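Local coordinates for protein protease VP4 (Blotched snakehead virus, PDB 2GEF) that cleaves peptide bonds as a serine protease with a serine/lysine catalytic dyad, and is itself one piece of the birnavirus structural polyprotein, at residues N21-F27 / S119-V125; D29-F33 / A140-A144; S43-L47 / L172-A177; D54-M59 / L104-P108; K152-G157 / L182-T188. One frame throughout, in Å; residues are numbered along the deposited sequence.

Contact 1 of 5, residues N21-F27 / S119-V125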
# COMPACT_ATOMS: atom_id res chain seq x y z
N ASN A 21 1.59 19.44 3.42
CA ASN A 21 0.22 19.60 3.84
C ASN A 21 -0.30 18.50 4.86
O ASN A 21 -1.39 17.94 4.74
CB ASN A 21 -0.67 19.77 2.61
CG ASN A 21 -2.11 20.14 2.98
OD1 ASN A 21 -2.34 20.65 4.06
ND2 ASN A 21 -3.07 19.86 2.11
N SER A 22 0.47 18.28 5.92
CA SER A 22 0.12 17.31 6.93
C SER A 22 -1.16 17.40 7.77
O SER A 22 -1.25 18.28 8.66
CB SER A 22 1.28 17.30 7.95
OG SER A 22 1.15 16.24 8.87
N ARG A 23 -2.10 16.42 7.63
CA ARG A 23 -3.21 16.30 8.60
C ARG A 23 -3.35 14.95 9.28
O ARG A 23 -3.42 13.91 8.62
CB ARG A 23 -4.51 16.67 7.96
CG ARG A 23 -4.45 16.76 6.48
CD ARG A 23 -5.82 17.28 6.01
NE ARG A 23 -6.91 16.68 6.81
CZ ARG A 23 -8.12 17.21 6.87
NH1 ARG A 23 -8.39 18.31 6.13
NH2 ARG A 23 -9.05 16.65 7.65
N ILE A 24 -3.31 14.96 10.60
CA ILE A 24 -3.68 13.81 11.36
C ILE A 24 -5.19 13.48 11.07
O ILE A 24 -6.05 14.31 11.22
CB ILE A 24 -3.33 13.98 12.90
CG1 ILE A 24 -1.92 14.59 13.13
CG2 ILE A 24 -3.27 12.64 13.63
CD1 ILE A 24 -0.97 14.50 11.95
N VAL A 25 -5.49 12.28 10.56
CA VAL A 25 -6.87 11.86 10.50
C VAL A 25 -6.99 10.49 11.13
O VAL A 25 -6.06 9.63 11.13
CB VAL A 25 -7.61 11.98 9.06
CG1 VAL A 25 -6.71 12.19 7.90
CG2 VAL A 25 -8.80 10.89 8.81
N HIS A 26 -8.19 10.33 11.67
CA HIS A 26 -8.48 9.17 12.44
C HIS A 26 -9.24 8.25 11.49
O HIS A 26 -10.28 8.64 10.90
CB HIS A 26 -9.30 9.51 13.67
CG HIS A 26 -9.72 8.30 14.38
ND1 HIS A 26 -8.81 7.39 14.88
CD2 HIS A 26 -10.95 7.77 14.60
CE1 HIS A 26 -9.46 6.37 15.41
NE2 HIS A 26 -10.76 6.58 15.26
N PHE A 27 -8.68 7.04 11.32
CA PHE A 27 -9.25 6.00 10.49
C PHE A 27 -9.52 4.82 11.42
O PHE A 27 -8.64 4.33 12.19
CB PHE A 27 -8.21 5.55 9.42
CG PHE A 27 -8.10 6.51 8.28
CD1 PHE A 27 -6.91 7.21 8.05
CD2 PHE A 27 -9.17 6.76 7.42
CE1 PHE A 27 -6.82 8.14 6.98
CE2 PHE A 27 -9.04 7.70 6.38
CZ PHE A 27 -7.86 8.33 6.16
N SER A 119 -8.10 1.08 15.67
CA SER A 119 -8.11 2.28 14.86
C SER A 119 -6.77 2.99 14.95
O SER A 119 -5.99 2.67 15.83
CB SER A 119 -9.19 3.25 15.35
OG SER A 119 -8.84 3.77 16.56
N ALA A 120 -6.55 4.01 14.12
CA ALA A 120 -5.27 4.77 14.09
C ALA A 120 -5.42 6.19 13.58
O ALA A 120 -6.26 6.50 12.73
CB ALA A 120 -4.27 4.04 13.16
N ASP A 121 -4.57 7.07 14.13
CA ASP A 121 -4.50 8.41 13.68
C ASP A 121 -3.36 8.34 12.68
O ASP A 121 -2.31 7.83 12.97
CB ASP A 121 -4.15 9.31 14.90
CG ASP A 121 -5.28 9.50 15.78
OD1 ASP A 121 -6.35 10.02 15.37
OD2 ASP A 121 -5.17 9.07 16.93
N VAL A 122 -3.57 8.83 11.48
CA VAL A 122 -2.69 8.52 10.37
C VAL A 122 -2.38 9.90 9.89
O VAL A 122 -3.30 10.74 9.64
CB VAL A 122 -3.35 7.58 9.25
CG1 VAL A 122 -2.67 7.63 7.83
CG2 VAL A 122 -3.60 6.11 9.73
N ASP A 123 -1.08 10.13 9.80
CA ASP A 123 -0.62 11.39 9.23
C ASP A 123 -0.69 11.32 7.68
O ASP A 123 0.20 10.80 7.05
CB ASP A 123 0.81 11.63 9.77
CG ASP A 123 1.41 12.92 9.36
OD1 ASP A 123 0.79 13.75 8.70
OD2 ASP A 123 2.56 13.11 9.79
N VAL A 124 -1.77 11.84 7.11
CA VAL A 124 -1.96 11.85 5.67
C VAL A 124 -1.19 13.09 5.15
O VAL A 124 -1.24 14.12 5.71
CB VAL A 124 -3.49 11.99 5.29
CG1 VAL A 124 -3.82 12.13 3.76
CG2 VAL A 124 -4.36 10.90 5.96
N VAL A 125 -0.49 12.95 4.07
CA VAL A 125 0.32 14.02 3.52
C VAL A 125 -0.03 14.19 2.00
O VAL A 125 -0.62 13.28 1.37
CB VAL A 125 1.93 13.72 3.72
CG1 VAL A 125 2.45 13.94 5.24
CG2 VAL A 125 2.43 12.36 3.09
O HOH W 1 -2.65 15.84 3.80
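Strands 22-27 and 120-125 run antiparallel, their axes 4.4 Å apart at 146°, and their side chains occupy two faces. On one, F27, chi1 m, presents its ring edge to the valines: CD1 lies 3.8 Å from V122 CB and CE1 3.8 Å from V124 CG2. V124 also brings CG2 to 3.3 Å from CG1 of V25, whose chi1 of 14° lies between wells. On the other face, I24 CG2 rests 3.7 Å from D121 CB, and H26, chi1 t, brings CE1 to 2.9 Å from S119 OG, which is hydrogen-bonded to D117. S22, chi1 t, donates from OG to D123 OD1 at 2.5 Å, while D121 OD2 has a salt bridge to R115. The backbones bond through the pairs R23-V124, V25-V122 and F27-A120, most closely from V122 N to V25 O at 2.6 Å. At the R23-V124 end a water donates to N21 O (2.6 Å) and weakly to V124 O (2.9 Å). Chemically, the face with V25, F27, V122 and V124 is mainly apolar and covered by L58 and L107, with R23 at its open end; that with H26, D121 and D123 is mainly polar, I24 excepted.

Contact 2 of 5, residues D29-F33 / A140-A144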
# COMPACT_ATOMS: atom_id res chain seq x y z
N ASP A 29 -10.31 2.08 9.87
CA ASP A 29 -10.03 1.01 8.91
C ASP A 29 -9.20 1.50 7.74
O ASP A 29 -9.26 2.63 7.44
CB ASP A 29 -11.39 0.32 8.39
CG ASP A 29 -12.52 1.32 8.03
OD1 ASP A 29 -13.34 1.62 8.90
OD2 ASP A 29 -12.68 1.83 6.90
N GLY A 30 -8.54 0.60 6.96
CA GLY A 30 -7.60 0.97 5.93
C GLY A 30 -6.46 -0.04 5.94
O GLY A 30 -6.33 -0.76 6.87
N ALA A 31 -5.67 -0.16 4.87
CA ALA A 31 -4.52 -1.05 4.89
C ALA A 31 -3.36 -0.32 4.21
O ALA A 31 -3.58 0.43 3.22
CB ALA A 31 -4.81 -2.36 4.23
N LEU A 32 -2.18 -0.51 4.77
CA LEU A 32 -0.92 0.05 4.25
C LEU A 32 -0.28 -0.83 3.27
O LEU A 32 -0.27 -2.08 3.40
CB LEU A 32 0.11 0.32 5.41
CG LEU A 32 -0.46 1.35 6.40
CD1 LEU A 32 0.22 1.12 7.81
CD2 LEU A 32 -0.33 2.96 5.98
N PHE A 33 0.33 -0.15 2.29
CA PHE A 33 1.10 -0.80 1.29
C PHE A 33 2.28 0.18 0.82
O PHE A 33 2.17 1.33 1.06
CB PHE A 33 0.25 -1.14 0.10
CG PHE A 33 -0.41 0.07 -0.61
CD1 PHE A 33 0.09 0.53 -1.85
CD2 PHE A 33 -1.66 0.61 -0.13
CE1 PHE A 33 -0.55 1.62 -2.54
CE2 PHE A 33 -2.31 1.66 -0.83
CZ PHE A 33 -1.81 2.13 -2.04
N ALA A 140 -3.41 -4.92 -0.01
CA ALA A 140 -3.99 -3.78 0.76
C ALA A 140 -5.47 -3.43 0.39
O ALA A 140 -6.39 -3.22 1.20
CB ALA A 140 -3.02 -2.52 0.51
N LEU A 141 -5.69 -3.25 -0.89
CA LEU A 141 -7.13 -3.16 -1.36
C LEU A 141 -8.12 -4.06 -0.78
O LEU A 141 -9.18 -3.65 -0.33
CB LEU A 141 -7.20 -3.35 -2.90
CG LEU A 141 -6.41 -2.22 -3.58
CD1 LEU A 141 -6.45 -2.15 -5.16
CD2 LEU A 141 -6.51 -0.89 -2.92
N ALA A 142 -7.85 -5.31 -0.97
CA ALA A 142 -8.57 -6.45 -0.33
C ALA A 142 -8.80 -6.35 1.16
O ALA A 142 -9.89 -6.51 1.65
CB ALA A 142 -7.84 -7.76 -0.55
N LEU A 143 -7.71 -6.30 1.90
CA LEU A 143 -7.88 -6.20 3.38
C LEU A 143 -8.71 -4.90 3.67
O LEU A 143 -9.58 -4.91 4.57
CB LEU A 143 -6.48 -6.16 4.01
CG LEU A 143 -5.79 -7.46 3.58
CD1 LEU A 143 -4.48 -7.54 4.32
CD2 LEU A 143 -6.52 -8.51 4.21
N ALA A 144 -8.47 -3.80 2.93
CA ALA A 144 -9.07 -2.50 3.31
C ALA A 144 -10.53 -2.55 2.97
O ALA A 144 -11.31 -1.92 3.60
CB ALA A 144 -8.40 -1.29 2.68
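A140 CB lies against the ring of F33, 3.5 Å from CD2, while the backbone of A140 meets the neighbouring alanine of the strand: A140 O is 3.5 Å from A31 CB. Strand 31-33 and helix 140-144 run almost exactly antiparallel, at 173°, with axes only 7.4 Å apart. A31 CB, pointing toward the helix, sits 4.1 Å from A140 CB, 4.1 Å from A144 CB and 4.2 Å from L143 CB, so it touches residues of successive helical turns, between which A144 N bonds to A140 O at 2.8 Å. G30 passes beside A144, its C atom 4.0 Å from A144 CB; its phi of 142° and psi of 161° by themselves call for glycine. L32 points away from the helix and packs on L182 of contact 5. F33, chi1 p, reaches past A140 to I106 of strand 104-109, and its side chain is about 6 Å from that of the nucleophile S136, which shortly precedes helix 138-146 in the chain. Helix and strand therefore meet next to the catalytic dyad. No hydrogen bond crosses between the segments: the union is apolar, and its closeness rests on glycine and alanine, whose small size lets strand and helix approach.

Contact 3 of 5, residues S43-L47 / L172-A177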
# COMPACT_ATOMS: atom_id res chain seq x y z
N SER A 43 15.41 7.35 -6.47
CA SER A 43 14.29 6.51 -6.26
C SER A 43 13.67 6.89 -4.93
O SER A 43 14.36 7.45 -4.07
CB SER A 43 14.68 5.03 -6.21
OG SER A 43 15.53 4.74 -7.33
N THR A 44 12.35 6.60 -4.81
CA THR A 44 11.55 6.86 -3.65
C THR A 44 10.82 5.56 -3.19
O THR A 44 10.57 4.75 -3.97
CB THR A 44 10.41 8.03 -3.93
OG1 THR A 44 9.57 7.62 -5.05
CG2 THR A 44 11.07 9.38 -4.27
N SER A 45 10.53 5.45 -1.90
CA SER A 45 9.73 4.37 -1.30
C SER A 45 9.00 5.11 -0.19
O SER A 45 9.67 5.86 0.66
CB SER A 45 10.72 3.36 -0.62
OG SER A 45 10.05 2.28 -0.17
N GLU A 46 7.71 4.86 -0.12
CA GLU A 46 6.79 5.56 0.82
C GLU A 46 5.69 4.57 1.18
O GLU A 46 5.31 3.78 0.35
CB GLU A 46 6.01 6.53 -0.10
CG GLU A 46 5.87 7.84 0.32
CD GLU A 46 5.49 8.73 -0.87
OE1 GLU A 46 5.95 8.49 -2.04
OE2 GLU A 46 4.71 9.67 -0.65
N LEU A 47 4.98 4.75 2.29
CA LEU A 47 3.61 4.13 2.47
C LEU A 47 2.50 4.96 2.03
O LEU A 47 2.57 6.15 2.04
CB LEU A 47 3.42 3.80 3.92
CG LEU A 47 4.48 2.76 4.33
CD1 LEU A 47 4.18 2.52 5.79
CD2 LEU A 47 4.53 1.45 3.59
N LEU A 172 13.55 -2.24 -1.37
CA LEU A 172 13.25 -0.85 -1.27
C LEU A 172 11.84 -0.59 -0.63
O LEU A 172 11.66 0.44 0.08
CB LEU A 172 13.27 -0.26 -2.71
CG LEU A 172 12.96 1.22 -2.94
CD1 LEU A 172 14.02 1.98 -2.34
CD2 LEU A 172 12.96 1.45 -4.52
N LYS A 173 10.88 -1.44 -0.99
CA LYS A 173 9.57 -1.48 -0.31
C LYS A 173 9.65 -1.64 1.16
O LYS A 173 8.98 -0.82 1.81
CB LYS A 173 8.53 -2.43 -0.95
CG LYS A 173 8.03 -1.93 -2.15
CD LYS A 173 7.30 -3.12 -2.89
CE LYS A 173 7.15 -2.75 -4.31
NZ LYS A 173 5.79 -2.40 -4.60
N ALA A 174 10.54 -2.53 1.70
CA ALA A 174 10.66 -2.80 3.14
C ALA A 174 11.16 -1.54 3.84
O ALA A 174 10.70 -1.20 4.96
CB ALA A 174 11.71 -3.91 3.39
N ARG A 175 12.06 -0.79 3.18
CA ARG A 175 12.47 0.47 3.76
C ARG A 175 11.29 1.33 4.23
O ARG A 175 11.34 1.90 5.22
CB ARG A 175 13.30 1.29 2.75
CG ARG A 175 14.49 0.63 2.26
CD ARG A 175 15.50 0.55 3.38
NE ARG A 175 16.79 0.21 2.84
CZ ARG A 175 17.96 0.51 3.40
NH1 ARG A 175 18.03 1.19 4.60
NH2 ARG A 175 19.06 0.11 2.74
N ALA A 176 10.21 1.40 3.48
CA ALA A 176 9.11 2.30 3.67
C ALA A 176 8.34 1.80 4.87
O ALA A 176 7.83 2.56 5.71
CB ALA A 176 8.23 2.29 2.37
N ALA A 177 8.27 0.51 5.00
CA ALA A 177 7.57 -0.06 6.11
C ALA A 177 8.39 0.10 7.39
O ALA A 177 7.83 0.43 8.40
CB ALA A 177 7.32 -1.57 5.84
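A single hydrogen bond joins strand 43-47 to helix 172-177: S45 OG donates to L172 O at 2.5 Å, a very short distance. S45 adopts the t rotamer, and its OG also lies 3.1 Å from A176 CB, so the hydroxyl enters the helix surface between L172 and A176, residues one turn apart. The axes approach to 6.6 Å at 44°, and the alanine allows that approach, as A176 CB stands 3.6 Å from E46 N. Helix 170-178 here packs across the mixed sheet that contains strands 31-38, 43-52 and 104-109, and carries K173 of the serine/lysine dyad. K173 points away from strand 43-47; its side chain comes within about 3 Å of that of the nucleophile S136, and NZ has a weak hydrogen bond to T156 OG1. L47 makes the apolar contact, its CD2 4.0 Å from A176 CB. Van der Waals contacts set L172 CD2 4.3 Å from S43 CB and 4.1 Å from T44 O, with Y14 and F38 close by, and L47 CG 3.6 Å from A176 O. T44 and E46 alternate to the far side of the strand, where E46 OE2 accepts a hydrogen bond from N127 ND2.

Contact 4 of 5, residues D54-M59 / L104-P108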
# COMPACT_ATOMS: atom_id res chain seq x y z
N ASP A 54 -14.98 6.97 -0.64
CA ASP A 54 -14.29 8.04 -1.28
C ASP A 54 -13.84 9.16 -0.34
O ASP A 54 -14.61 9.79 0.33
CB ASP A 54 -14.98 8.43 -2.64
CG ASP A 54 -15.80 9.69 -2.58
OD1 ASP A 54 -16.13 10.06 -1.45
OD2 ASP A 54 -16.25 10.22 -3.62
N HIS A 55 -12.52 9.30 -0.24
CA HIS A 55 -11.82 10.23 0.66
C HIS A 55 -11.00 11.10 -0.17
O HIS A 55 -9.91 11.52 0.23
CB HIS A 55 -10.95 9.51 1.70
CG HIS A 55 -11.69 8.43 2.46
ND1 HIS A 55 -12.35 8.67 3.65
CD2 HIS A 55 -11.92 7.13 2.16
CE1 HIS A 55 -12.92 7.55 4.08
NE2 HIS A 55 -12.72 6.61 3.17
N ARG A 56 -11.54 11.35 -1.36
CA ARG A 56 -11.09 12.37 -2.33
C ARG A 56 -10.74 13.72 -1.63
O ARG A 56 -9.73 14.42 -1.97
CB ARG A 56 -12.13 12.54 -3.42
CG ARG A 56 -12.08 11.33 -4.28
CD ARG A 56 -13.25 11.14 -5.30
NE ARG A 56 -12.73 11.60 -6.58
CZ ARG A 56 -13.54 12.00 -7.58
NH1 ARG A 56 -14.88 11.85 -7.41
NH2 ARG A 56 -13.01 12.54 -8.72
N ASP A 57 -11.55 14.06 -0.63
CA ASP A 57 -11.35 15.34 0.09
C ASP A 57 -10.03 15.45 0.77
O ASP A 57 -9.72 16.48 1.30
CB ASP A 57 -12.37 15.58 1.20
CG ASP A 57 -12.50 14.41 2.16
OD1 ASP A 57 -12.78 13.32 1.68
OD2 ASP A 57 -12.36 14.61 3.38
N LEU A 58 -9.35 14.32 0.84
CA LEU A 58 -8.11 14.15 1.58
C LEU A 58 -6.90 14.05 0.61
O LEU A 58 -5.73 14.21 1.05
CB LEU A 58 -8.15 12.92 2.45
CG LEU A 58 -8.83 12.96 3.83
CD1 LEU A 58 -8.76 11.57 4.41
CD2 LEU A 58 -8.40 14.03 4.84
N MSE A 59 -7.20 13.82 -0.69
CA MSE A 59 -6.21 13.82 -1.77
C MSE A 59 -5.75 15.18 -2.14
O MSE A 59 -6.58 16.12 -2.10
CB MSE A 59 -6.84 13.26 -3.02
CG MSE A 59 -7.20 11.73 -2.80
SE MSE A 59 -8.09 10.87 -4.20
CE MSE A 59 -6.58 10.54 -5.29
N LEU A 104 -12.43 2.64 -3.38
CA LEU A 104 -11.46 2.84 -2.30
C LEU A 104 -10.72 4.06 -2.78
O LEU A 104 -10.85 4.42 -3.96
CB LEU A 104 -10.46 1.67 -2.16
CG LEU A 104 -10.89 0.27 -1.58
CD1 LEU A 104 -10.98 -0.79 -2.70
CD2 LEU A 104 -9.84 -0.24 -0.49
N THR A 105 -10.03 4.72 -1.85
CA THR A 105 -9.16 5.79 -2.15
C THR A 105 -7.85 5.47 -1.52
O THR A 105 -7.83 4.91 -0.40
CB THR A 105 -9.75 7.03 -1.40
OG1 THR A 105 -11.06 7.24 -1.88
CG2 THR A 105 -9.03 8.25 -1.82
N ILE A 106 -6.72 5.76 -2.17
CA ILE A 106 -5.40 5.55 -1.53
C ILE A 106 -4.74 6.94 -1.33
O ILE A 106 -5.02 7.91 -2.05
CB ILE A 106 -4.51 4.59 -2.40
CG1 ILE A 106 -4.34 5.22 -3.77
CG2 ILE A 106 -5.21 3.27 -2.56
CD1 ILE A 106 -3.26 4.70 -4.73
N LEU A 107 -3.97 7.06 -0.28
CA LEU A 107 -3.43 8.34 0.20
C LEU A 107 -2.00 8.17 0.67
O LEU A 107 -1.70 7.19 1.43
CB LEU A 107 -4.25 8.94 1.39
CG LEU A 107 -5.78 9.12 1.09
CD1 LEU A 107 -6.60 9.19 2.40
CD2 LEU A 107 -6.00 10.29 0.27
N PRO A 108 -1.12 9.11 0.30
CA PRO A 108 0.26 8.93 0.86
C PRO A 108 0.20 9.17 2.34
O PRO A 108 -0.57 9.96 2.76
CB PRO A 108 1.14 9.96 0.09
CG PRO A 108 0.12 10.72 -0.84
CD PRO A 108 -1.28 10.31 -0.53
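Segment 54-59 is a loop that tightens into a short 3-10 turn at 56-58, with M59 N bonded to R56 O at 2.9 Å, whereas 104-108 is extended strand. The two backbones stay apart: the nearest CA atoms are D54 to T105, 5.7 Å, and M59 to L107, 6.5 Å, so side chains of both segments bridge the gap. T105, chi1 m, does so with its hydroxyl. T105 OG1 accepts a hydrogen bond from H55 N at 3.0 Å, with an N-H...O angle of 168°, and is also hydrogen-bonded to G53 O, so that this one oxygen ties down the loop just after strand 43-52. OG1 sits 3.4 Å from D54 CA, and the H55 imidazole, close by, bonds through NE2 to R52 O. L107 supplies the apolar half. Its CD1 is 3.8 Å from L58 CD1, and its CD2 is 3.6 Å from CG of M59, modelled as selenomethionine, whose SE meets T105 CG2 at 3.7 Å. R56 points away from the strand and makes a cation-pi interaction with W77. I106, alternating with T105 and L107, faces away from the loop and packs on A50 and V76. The arrangement is that of a loop folded back over one face of a beta-sheet: strand 104-109 lies between 43-52 and 75-77, and L58 and L107 extend their apolar cover to F27 of the three-stranded sheet.

Contact 5 of 5, residues K152-G157 / L182-T188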
# COMPACT_ATOMS: atom_id res chain seq x y z
N LYS A 152 -1.41 -3.67 11.69
CA LYS A 152 -0.05 -3.07 11.85
C LYS A 152 1.00 -3.73 10.98
O LYS A 152 1.76 -4.52 11.42
CB LYS A 152 0.40 -3.05 13.29
CG LYS A 152 -0.61 -2.50 14.25
CD LYS A 152 -0.16 -2.67 15.75
CE LYS A 152 -1.33 -2.61 16.78
NZ LYS A 152 -0.75 -2.32 18.19
N ALA A 153 1.04 -3.43 9.69
CA ALA A 153 1.98 -4.04 8.84
C ALA A 153 1.82 -3.33 7.56
O ALA A 153 0.75 -2.93 7.27
CB ALA A 153 1.53 -5.58 8.63
N ALA A 154 2.80 -3.35 6.67
CA ALA A 154 2.47 -2.88 5.29
C ALA A 154 2.38 -4.08 4.39
O ALA A 154 3.15 -5.03 4.50
CB ALA A 154 3.57 -1.89 4.81
N TYR A 155 1.55 -4.03 3.38
CA TYR A 155 1.37 -5.19 2.45
C TYR A 155 1.75 -4.93 0.99
O TYR A 155 1.45 -3.85 0.39
CB TYR A 155 -0.06 -5.74 2.51
CG TYR A 155 -0.42 -6.22 3.91
CD1 TYR A 155 -0.15 -7.52 4.30
CD2 TYR A 155 -1.18 -5.38 4.82
CE1 TYR A 155 -0.48 -8.02 5.63
CE2 TYR A 155 -1.46 -5.85 6.19
CZ TYR A 155 -1.11 -7.14 6.54
OH TYR A 155 -1.28 -7.63 7.86
N THR A 156 2.32 -5.97 0.36
CA THR A 156 2.67 -5.87 -1.09
C THR A 156 2.47 -7.19 -1.80
O THR A 156 2.83 -8.28 -1.31
CB THR A 156 4.07 -5.22 -1.31
OG1 THR A 156 4.12 -4.62 -2.60
CG2 THR A 156 5.31 -6.20 -1.05
N GLY A 157 1.79 -7.14 -2.96
CA GLY A 157 1.57 -8.32 -3.65
C GLY A 157 0.46 -8.11 -4.65
O GLY A 157 -0.54 -7.49 -4.31
N LEU A 182 7.16 -1.04 11.08
CA LEU A 182 6.21 -2.02 10.55
C LEU A 182 6.91 -3.04 9.69
O LEU A 182 7.84 -2.62 8.96
CB LEU A 182 5.18 -1.35 9.63
CG LEU A 182 4.29 -0.30 10.24
CD1 LEU A 182 3.06 0.12 9.33
CD2 LEU A 182 3.70 -0.82 11.64
N PRO A 183 6.48 -4.35 9.79
CA PRO A 183 6.84 -5.27 8.78
C PRO A 183 6.26 -5.09 7.41
O PRO A 183 5.11 -4.63 7.24
CB PRO A 183 6.46 -6.66 9.41
CG PRO A 183 5.21 -6.31 10.20
CD PRO A 183 5.69 -5.01 10.86
N LEU A 184 7.12 -5.41 6.43
CA LEU A 184 6.68 -5.73 5.07
C LEU A 184 6.17 -7.19 4.95
O LEU A 184 6.90 -8.11 5.31
CB LEU A 184 7.70 -5.40 4.04
CG LEU A 184 7.14 -5.44 2.61
CD1 LEU A 184 6.10 -4.47 2.36
CD2 LEU A 184 8.28 -5.26 1.51
N VAL A 185 4.89 -7.34 4.56
CA VAL A 185 4.26 -8.60 4.52
C VAL A 185 3.74 -8.84 3.11
O VAL A 185 3.17 -7.95 2.42
CB VAL A 185 3.09 -8.69 5.55
CG1 VAL A 185 2.42 -10.06 5.51
CG2 VAL A 185 3.60 -8.44 6.96
N GLY A 186 3.99 -10.01 2.62
CA GLY A 186 3.48 -10.32 1.28
C GLY A 186 4.43 -11.16 0.45
O GLY A 186 4.87 -12.20 0.94
N MSE A 187 4.63 -10.81 -0.85
CA MSE A 187 5.52 -11.64 -1.64
C MSE A 187 6.27 -10.75 -2.62
O MSE A 187 5.63 -9.94 -3.34
CB MSE A 187 4.78 -12.70 -2.50
CG MSE A 187 4.15 -13.85 -1.87
SE MSE A 187 3.55 -15.02 -3.32
CE MSE A 187 5.27 -16.01 -3.44
N THR A 188 7.61 -10.87 -2.60
CA THR A 188 8.48 -10.12 -3.49
C THR A 188 9.46 -11.04 -4.21
O THR A 188 9.71 -12.14 -3.71
CB THR A 188 9.15 -9.06 -2.81
OG1 THR A 188 10.05 -9.61 -1.85
CG2 THR A 188 8.17 -8.18 -2.14
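Four backbone hydrogen bonds join segments 152-157 and 182-188, whose strands 154-156 and 184-186 are parallel. A154 N donates to P183 O (2.7 Å) and A154 O accepts from V185 N (2.9 Å); T156 N then donates to V185 O (3.0 Å) and T156 O accepts from M187 N (3.1 Å). The intervening groups turn elsewhere: Y155 N bonds to L32, G157 pairs with S136, and L184 N donates to D194 OD2. At G186 a CB would lie 2.0 Å from T156 O, so glycine is needed. Side-chain polar ends are also met outside, Y155 OH by H206 and T188 OG1 by E193. Apolar contacts flank the bonds, Y155 CE1 with V185 CG1 at 3.5 Å and A153 CB with V185 CG2 at 3.9 Å. The chain between the strands passes through strand 163-165 and helix 170-178. T156 OG1, weakly bonded to K173 NZ, lies by the dyad, so the sheet's regular bonding fixes a backbone that borders the active site.

From the N terminus, strand 22-27 opens contact 1, whose loop closes at 119-125 and encloses contact 4 entirely. The next strand, 31-38, opens contact 2, and strand 43-52 opens contact 3; contacts 1, 2 and 3 cross one another, and contact 4 is nested inside all three. Contact 4 binds the loop after strand 43-52 to strand 104-109 and meets contact 1 through L58 and F27. Contact 2 brings helix 138-146 onto the mixed sheet of strands 31-38, 43-52 and 104-109, and contact 3 sets helix 170-178 against it. Contact 5 follows contacts 1, 2 and 4 in series but crosses contact 3, and joins the four-stranded sheet to strand 31-38 through L32 and Y155.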